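PDB 5MMD: metallo-beta-lactamase 1, which probably hydrolyses the amide bond of beta-lactam antibiotics to give substituted beta-amino acids, using zinc ions bound in its active site. Local coordinates for residues A[88-92]-A[93-97]; A[97-101]-A[102-106]. One frame throughout, in Å; residues are numbered along the deposited sequence.

Contact 1: residues A[88-92]-A[93-97]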
ATOM      1  N   LYS A  88      13.032  -5.933  -6.265  1.00 16.70           N
ATOM      2  CA  LYS A  88      14.194  -6.562  -6.858  1.00 19.10           C
ATOM      3  C   LYS A  88      14.238  -8.056  -6.587  1.00 20.08           C
ATOM      4  O   LYS A  88      14.483  -8.853  -7.507  1.00 20.98           O
ATOM      5  CB  LYS A  88      15.500  -5.925  -6.365  1.00 18.74           C
ATOM      6  CG  LYS A  88      16.749  -6.614  -6.942  1.00 21.09           C
ATOM      7  CD  LYS A  88      18.053  -6.089  -6.382  0.33 21.31           C
ATOM      8  CE  LYS A  88      18.566  -4.897  -7.167  0.37 22.04           C
ATOM      9  NZ  LYS A  88      19.923  -4.490  -6.700  0.11 22.88           N
ATOM     10  N   TRP A  89      14.006  -8.446  -5.335  1.00 18.31           N
ATOM     11  CA  TRP A  89      14.064  -9.854  -4.992  1.00 19.24           C
ATOM     12  C   TRP A  89      12.962 -10.608  -5.760  1.00 19.76           C
ATOM     13  O   TRP A  89      13.204 -11.677  -6.301  1.00 21.48           O
ATOM     14  CB  TRP A  89      13.939 -10.063  -3.483  1.00 18.83           C
ATOM     15  CG  TRP A  89      14.045 -11.498  -3.100  1.00 20.14           C
ATOM     16  CD1 TRP A  89      15.185 -12.210  -2.818  1.00 21.66           C
ATOM     17  CD2 TRP A  89      12.965 -12.411  -2.995  1.00 20.18           C
ATOM     18  NE1 TRP A  89      14.862 -13.518  -2.530  1.00 21.82           N
ATOM     19  CE2 TRP A  89      13.505 -13.665  -2.631  1.00 22.07           C
ATOM     20  CE3 TRP A  89      11.603 -12.301  -3.192  1.00 20.30           C
ATOM     21  CZ2 TRP A  89      12.717 -14.796  -2.459  1.00 23.20           C
ATOM     22  CZ3 TRP A  89      10.809 -13.439  -3.011  1.00 21.76           C
ATOM     23  CH2 TRP A  89      11.381 -14.665  -2.658  1.00 23.47           C
ATOM     24  N   LEU A  90      11.786 -10.014  -5.865  1.00 18.52           N
ATOM     25  CA  LEU A  90      10.655 -10.678  -6.497  1.00 19.82           C
ATOM     26  C   LEU A  90      10.917 -10.823  -8.000  1.00 21.84           C
ATOM     27  O   LEU A  90      10.648 -11.872  -8.593  1.00 22.95           O
ATOM     28  CB  LEU A  90       9.385  -9.886  -6.255  1.00 19.74           C
ATOM     29  CG  LEU A  90       8.782  -9.840  -4.849  1.00 19.83           C
ATOM     30  CD1 LEU A  90       7.679  -8.778  -4.799  1.00 17.97           C
ATOM     31  CD2 LEU A  90       8.255 -11.200  -4.468  1.00 21.22           C
ATOM     32  N   ASN A  91      11.441  -9.756  -8.592  1.00 20.69           N
ATOM     33  CA  ASN A  91      11.852  -9.756  -9.980  1.00 22.83           C
ATOM     34  C   ASN A  91      12.813 -10.891 -10.258  1.00 25.10           C
ATOM     35  O   ASN A  91      12.709 -11.593 -11.263  1.00 26.40           O
ATOM     36  CB  ASN A  91      12.511  -8.438 -10.336  1.00 22.20           C
ATOM     37  CG  ASN A  91      11.516  -7.343 -10.586  1.00 21.01           C
ATOM     38  OD1 ASN A  91      10.305  -7.573 -10.599  1.00 20.49           O
ATOM     39  ND2 ASN A  91      12.013  -6.136 -10.776  1.00 20.84           N
ATOM     40  N   GLY A  92      13.777 -11.042  -9.356  1.00 25.16           N
ATOM     41  CA  GLY A  92      14.752 -12.106  -9.454  1.00 27.45           C
ATOM     42  C   GLY A  92      14.161 -13.503  -9.444  1.00 28.97           C
ATOM     43  O   GLY A  92      14.768 -14.429  -9.973  1.00 31.72           O
ATOM     44  N   LYS A  93      12.999 -13.658  -8.818  1.00 28.10           N
ATOM     45  CA  LYS A  93      12.340 -14.956  -8.703  1.00 29.49           C
ATOM     46  C   LYS A  93      11.276 -15.120  -9.781  1.00 30.41           C
ATOM     47  O   LYS A  93      10.506 -16.077  -9.766  1.00 30.43           O
ATOM     48  CB  LYS A  93      11.720 -15.114  -7.311  1.00 27.46           C
ATOM     49  CG  LYS A  93      12.689 -14.914  -6.156  1.00 26.55           C
ATOM     50  CD  LYS A  93      13.942 -15.783  -6.253  1.00 28.58           C
ATOM     51  CE  LYS A  93      13.793 -17.114  -5.527  1.00 30.09           C
ATOM     52  NZ  LYS A  93      15.041 -17.951  -5.674  0.47 32.32           N
ATOM     53  N   SER A  94      11.281 -14.181 -10.725  1.00 30.92           N
ATOM     54  CA  SER A  94      10.265 -14.055 -11.772  1.00 31.37           C
ATOM     55  C   SER A  94       8.832 -14.129 -11.231  1.00 28.93           C
ATOM     56  O   SER A  94       7.927 -14.641 -11.876  1.00 29.29           O
ATOM     57  CB  SER A  94      10.489 -15.101 -12.845  1.00 35.15           C
ATOM     58  OG  SER A  94      11.652 -14.756 -13.548  1.00 37.12           O
ATOM     59  N   ILE A  95       8.646 -13.563 -10.047  1.00 25.50           N
ATOM     60  CA  ILE A  95       7.332 -13.208  -9.553  1.00 23.71           C
ATOM     61  C   ILE A  95       6.940 -11.836 -10.104  1.00 22.30           C
ATOM     62  O   ILE A  95       7.578 -10.842  -9.778  1.00 21.12           O
ATOM     63  CB  ILE A  95       7.321 -13.153  -8.024  1.00 22.15           C
ATOM     64  CG1 ILE A  95       7.706 -14.529  -7.466  1.00 24.24           C
ATOM     65  CG2 ILE A  95       5.978 -12.712  -7.522  1.00 20.56           C
ATOM     66  CD1 ILE A  95       8.020 -14.514  -6.014  1.00 22.82           C
ATOM     67  N   THR A  96       5.885 -11.766 -10.909  1.00 23.40           N
ATOM     68  CA  THR A  96       5.481 -10.493 -11.511  1.00 22.22           C
ATOM     69  C   THR A  96       5.181  -9.369 -10.502  1.00 19.90           C
ATOM     70  O   THR A  96       4.336  -9.487  -9.621  1.00 18.85           O
ATOM     71  CB  THR A  96       4.257 -10.681 -12.414  1.00 23.32           C
ATOM     72  OG1 THR A  96       4.533 -11.735 -13.322  1.00 25.68           O
ATOM     73  CG2 THR A  96       3.981  -9.435 -13.195  1.00 23.14           C
ATOM     74  N   THR A  97       5.903  -8.275 -10.670  1.00 19.35           N
ATOM     75  CA  THR A  97       5.729  -7.066  -9.901  1.00 17.55           C
ATOM     76  C   THR A  97       5.006  -6.029 -10.749  1.00 17.70           C
ATOM     77  O   THR A  97       5.259  -5.888 -11.956  1.00 19.12           O
ATOM     78  CB  THR A  97       7.081  -6.510  -9.427  1.00 17.09           C
ATOM     79  OG1 THR A  97       7.951  -6.355 -10.556  1.00 18.52           O
ATOM     80  CG2 THR A  97       7.723  -7.470  -8.472  1.00 17.71           C
TER
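Asn-91 and Thr-97 meet through their polar ends: the hydroxyl OG1 donates to the amide oxygen OD1 over 2.7 Å, in the amide plane and on a lone pair, with the two side chains crossing at about a right angle. The threonine rotamer (chi1 54°) sets OG1 between backbone N and carbonyl carbon, which leaves CG2 to lie 3.7 Å from CB of Leu-90. Threonine thus serves both a polar and an apolar neighbour. Leu-90 also turns CD2 to CD1 of Ile-95, 3.7 Å apart, two branched aliphatic residues in a buried place. On another side of the turn, CG of Lys-93 sits over the six-membered ring of Trp-89, 3.6 Å from its centroid and only 9° off the normal, a CH-pi contact. CG alone lies over the face; the chain then bends at chi2 and chi3 and carries the amine away, so lysine covers the ring yet keeps its charge at the surface.

Behind these side chains stands a Schellman motif that ends the helix. Ile-95 N bonds to Leu-90 O at 3.0 Å and Ser-94 N to Asn-91 O, while Ser-94 takes the positive phi (48°) that turns the chain out of the helix. Leu-90 O also accepts from Lys-93 N, the two donors arriving from opposite faces of its carbonyl plane.

A second shell fixes the amide: Asn-91 ND2 donates to Glu-113 OE2 and Gln-114 O, so an amide, donor and acceptor at once, suits this place. Thr-97 OG1 also bonds to Arg-116 N. Trp-89 rests on helix 54-66, whereas Leu-90, Ile-95 and Thr-97 touch strand 70-75. The turn carries helix 87-92 into strand 97-100, which pairs in parallel with strand 70-75, Thr-96 bonding to Ser-74 through the backbone.

Contact 2: residues A[97-101]-A[102-106]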
ATOM      1  N   THR A  97       5.903  -8.275 -10.670  1.00 19.35           N
ATOM      2  CA  THR A  97       5.729  -7.066  -9.901  1.00 17.55           C
ATOM      3  C   THR A  97       5.006  -6.029 -10.749  1.00 17.70           C
ATOM      4  O   THR A  97       5.259  -5.888 -11.956  1.00 19.12           O
ATOM      5  CB  THR A  97       7.081  -6.510  -9.427  1.00 17.09           C
ATOM      6  OG1 THR A  97       7.951  -6.355 -10.556  1.00 18.52           O
ATOM      7  CG2 THR A  97       7.723  -7.470  -8.472  1.00 17.71           C
ATOM      8  N   TYR A  98       4.079  -5.340 -10.120  1.00 16.45           N
ATOM      9  CA  TYR A  98       3.318  -4.276 -10.755  1.00 17.54           C
ATOM     10  C   TYR A  98       3.521  -2.942 -10.033  1.00 15.67           C
ATOM     11  O   TYR A  98       3.663  -2.896  -8.825  1.00 14.32           O
ATOM     12  CB  TYR A  98       1.815  -4.564 -10.759  1.00 16.66           C
ATOM     13  CG  TYR A  98       1.381  -5.813 -11.457  1.00 18.15           C
ATOM     14  CD1 TYR A  98       0.825  -5.756 -12.716  1.00 20.33           C
ATOM     15  CD2 TYR A  98       1.478  -7.050 -10.845  1.00 18.55           C
ATOM     16  CE1 TYR A  98       0.421  -6.909 -13.374  1.00 21.35           C
ATOM     17  CE2 TYR A  98       1.066  -8.206 -11.490  1.00 20.43           C
ATOM     18  CZ  TYR A  98       0.516  -8.129 -12.722  1.00 21.72           C
ATOM     19  OH  TYR A  98       0.106  -9.285 -13.373  1.00 25.35           O
ATOM     20  N   ALA A  99       3.451  -1.854 -10.800  1.00 15.78           N
ATOM     21  CA  ALA A  99       3.332  -0.518 -10.253  1.00 15.28           C
ATOM     22  C   ALA A  99       2.717   0.368 -11.309  1.00 16.83           C
ATOM     23  O   ALA A  99       2.626  -0.033 -12.463  1.00 17.38           O
ATOM     24  CB  ALA A  99       4.683   0.010  -9.822  1.00 15.44           C
ATOM     25  N   SER A 100       2.285   1.567 -10.953  1.00 15.54           N
ATOM     26  CA  SER A 100       1.849   2.497 -11.996  1.00 16.81           C
ATOM     27  C   SER A 100       3.061   2.942 -12.856  1.00 17.93           C
ATOM     28  O   SER A 100       4.209   2.859 -12.425  1.00 17.49           O
ATOM     29  CB  SER A 100       1.174   3.720 -11.389  1.00 17.96           C
ATOM     30  OG  SER A 100       2.131   4.554 -10.725  1.00 15.76           O
ATOM     31  N   ALA A 101       2.800   3.395 -14.076  1.00 19.54           N
ATOM     32  CA  ALA A 101       3.882   3.930 -14.931  1.00 20.93           C
ATOM     33  C   ALA A 101       4.612   5.087 -14.199  1.00 20.28           C
ATOM     34  O   ALA A 101       5.812   5.188 -14.272  1.00 20.65           O
ATOM     35  CB  ALA A 101       3.355   4.396 -16.219  1.00 22.76           C
ATOM     36  N   LEU A 102       3.856   5.912 -13.478  1.00 20.16           N
ATOM     37  CA  LEU A 102       4.402   7.066 -12.764  1.00 19.87           C
ATOM     38  C   LEU A 102       5.323   6.599 -11.620  1.00 18.01           C
ATOM     39  O   LEU A 102       6.451   7.084 -11.431  1.00 18.08           O
ATOM     40  CB  LEU A 102       3.274   7.930 -12.201  1.00 19.31           C
ATOM     41  CG  LEU A 102       3.730   9.089 -11.317  1.00 18.60           C
ATOM     42  CD1 LEU A 102       4.823   9.925 -12.044  1.00 21.32           C
ATOM     43  CD2 LEU A 102       2.559   9.945 -10.952  1.00 18.74           C
ATOM     44  N   THR A 103       4.838   5.635 -10.865  1.00 16.48           N
ATOM     45  CA  THR A 103       5.664   5.066  -9.822  1.00 16.05           C
ATOM     46  C   THR A 103       6.982   4.519 -10.418  1.00 16.78           C
ATOM     47  O   THR A 103       8.052   4.782  -9.884  1.00 16.03           O
ATOM     48  CB  THR A 103       4.925   3.976  -9.082  1.00 15.39           C
ATOM     49  OG1 THR A 103       3.978   4.597  -8.212  1.00 15.75           O
ATOM     50  CG2 THR A 103       5.888   3.117  -8.269  1.00 15.17           C
ATOM     51  N   ASN A 104       6.895   3.788 -11.537  1.00 17.55           N
ATOM     52  CA  ASN A 104       8.098   3.250 -12.177  1.00 18.26           C
ATOM     53  C   ASN A 104       9.034   4.368 -12.656  1.00 20.39           C
ATOM     54  O   ASN A 104      10.245   4.218 -12.633  1.00 20.00           O
ATOM     55  CB  ASN A 104       7.736   2.311 -13.352  1.00 19.48           C
ATOM     56  CG  ASN A 104       7.842   0.838 -12.964  1.00 19.33           C
ATOM     57  OD1 ASN A 104       8.109   0.511 -11.801  1.00 17.68           O
ATOM     58  ND2 ASN A 104       7.634  -0.060 -13.937  1.00 20.60           N
ATOM     59  N   GLU A 105       8.480   5.498 -13.065  1.00 20.87           N
ATOM     60  CA  GLU A 105       9.338   6.571 -13.556  1.00 22.04           C
ATOM     61  C   GLU A 105      10.125   7.176 -12.409  1.00 21.29           C
ATOM     62  O   GLU A 105      11.297   7.536 -12.583  1.00 21.77           O
ATOM     63  CB  GLU A 105       8.527   7.639 -14.259  1.00 23.99           C
ATOM     64  CG  GLU A 105       8.100   7.247 -15.661  1.00 26.85           C
ATOM     65  CD  GLU A 105       9.276   7.066 -16.656  1.00 30.71           C
ATOM     66  OE1 GLU A 105      10.285   7.819 -16.608  1.00 31.03           O
ATOM     67  OE2 GLU A 105       9.186   6.148 -17.511  1.00 32.01           O
ATOM     68  N   ILE A 106       9.483   7.254 -11.237  1.00 19.94           N
ATOM     69  CA  ILE A 106      10.127   7.763 -10.036  1.00 19.60           C
ATOM     70  C   ILE A 106      11.244   6.820  -9.621  1.00 19.04           C
ATOM     71  O   ILE A 106      12.387   7.253  -9.433  1.00 20.29           O
ATOM     72  CB  ILE A 106       9.107   7.963  -8.907  1.00 18.06           C
ATOM     73  CG1 ILE A 106       8.136   9.082  -9.307  1.00 19.28           C
ATOM     74  CG2 ILE A 106       9.815   8.289  -7.584  1.00 17.58           C
ATOM     75  CD1 ILE A 106       6.898   9.170  -8.430  1.00 18.00           C
TER
HETATM   76  O   HOH W   1       2.220   2.353  -8.202  1.00 12.26           O
HETATM   77  O   HOH W   2       6.942   4.108 -16.245  1.00 22.96           O
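Ser-100 caps the helix that Ala-101 to Ile-106 begin. Its CB lies 4.0 Å from Leu-102 N, and from there OG turns to accept from Thr-103 N at 2.9 Å, with a nearly straight N-H...O angle of 163°. A chi1 of 71° places OG between backbone N and carbonyl carbon; OG also lies 3.9 Å from CB of Leu-102 and 3.1 Å from OG1 of Thr-103. Serine suits this N-cap position because its short hydroxyl can stand in for the carbonyl that a preceding turn would have supplied. The serine's own carbonyl oxygen accepts from Asn-104 N at 3.0 Å, and Ala-101 O from Glu-105 N, starting the regular helical pattern.

Thr-103 has both branches in use. Its methyl CG2 packs on CB of Ala-99, 3.7 Å away, where the small alanine lets the helix come close to the strand. Its OG1 bonds to Asp-143 and accepts from a water that in turn accepts from Ser-100 N, bridging strand end and helix. Beside it, Asn-104 OD1 has its polar partner in Ala-115 N.

Thr-103 lies about 5 Å, side chain to side chain, from the zinc ligand His-78. The axis of residues 102-106 runs at 97° to that of strand 97-100, the two passing 6.1 Å apart at their closest. The helix begins the crossover of a beta-alpha-beta unit leading to strand 117-119, which touches Ser-100 through Phe-119 and Asn-104 through Ser-118.

Contacts 1 and 2 follow one another along the chain and share Thr-97, their centres 14 Å apart. Contact 1 closes helix 87-92 and brings the chain into strand 97-100; contact 2 takes it out of that strand into helix 101-109. A helix end and a helix start therefore flank one short strand, which lies between the parallel strands 70-75 and 117-119 of the seven-stranded mixed sheet. Contact 1 is away from the annotated sites, whereas contact 2 approaches the zinc-binding His-78. The pair thus spans the sheet strand from the side remote from the metals to the helix near them, within the metallo-beta-lactamase fold.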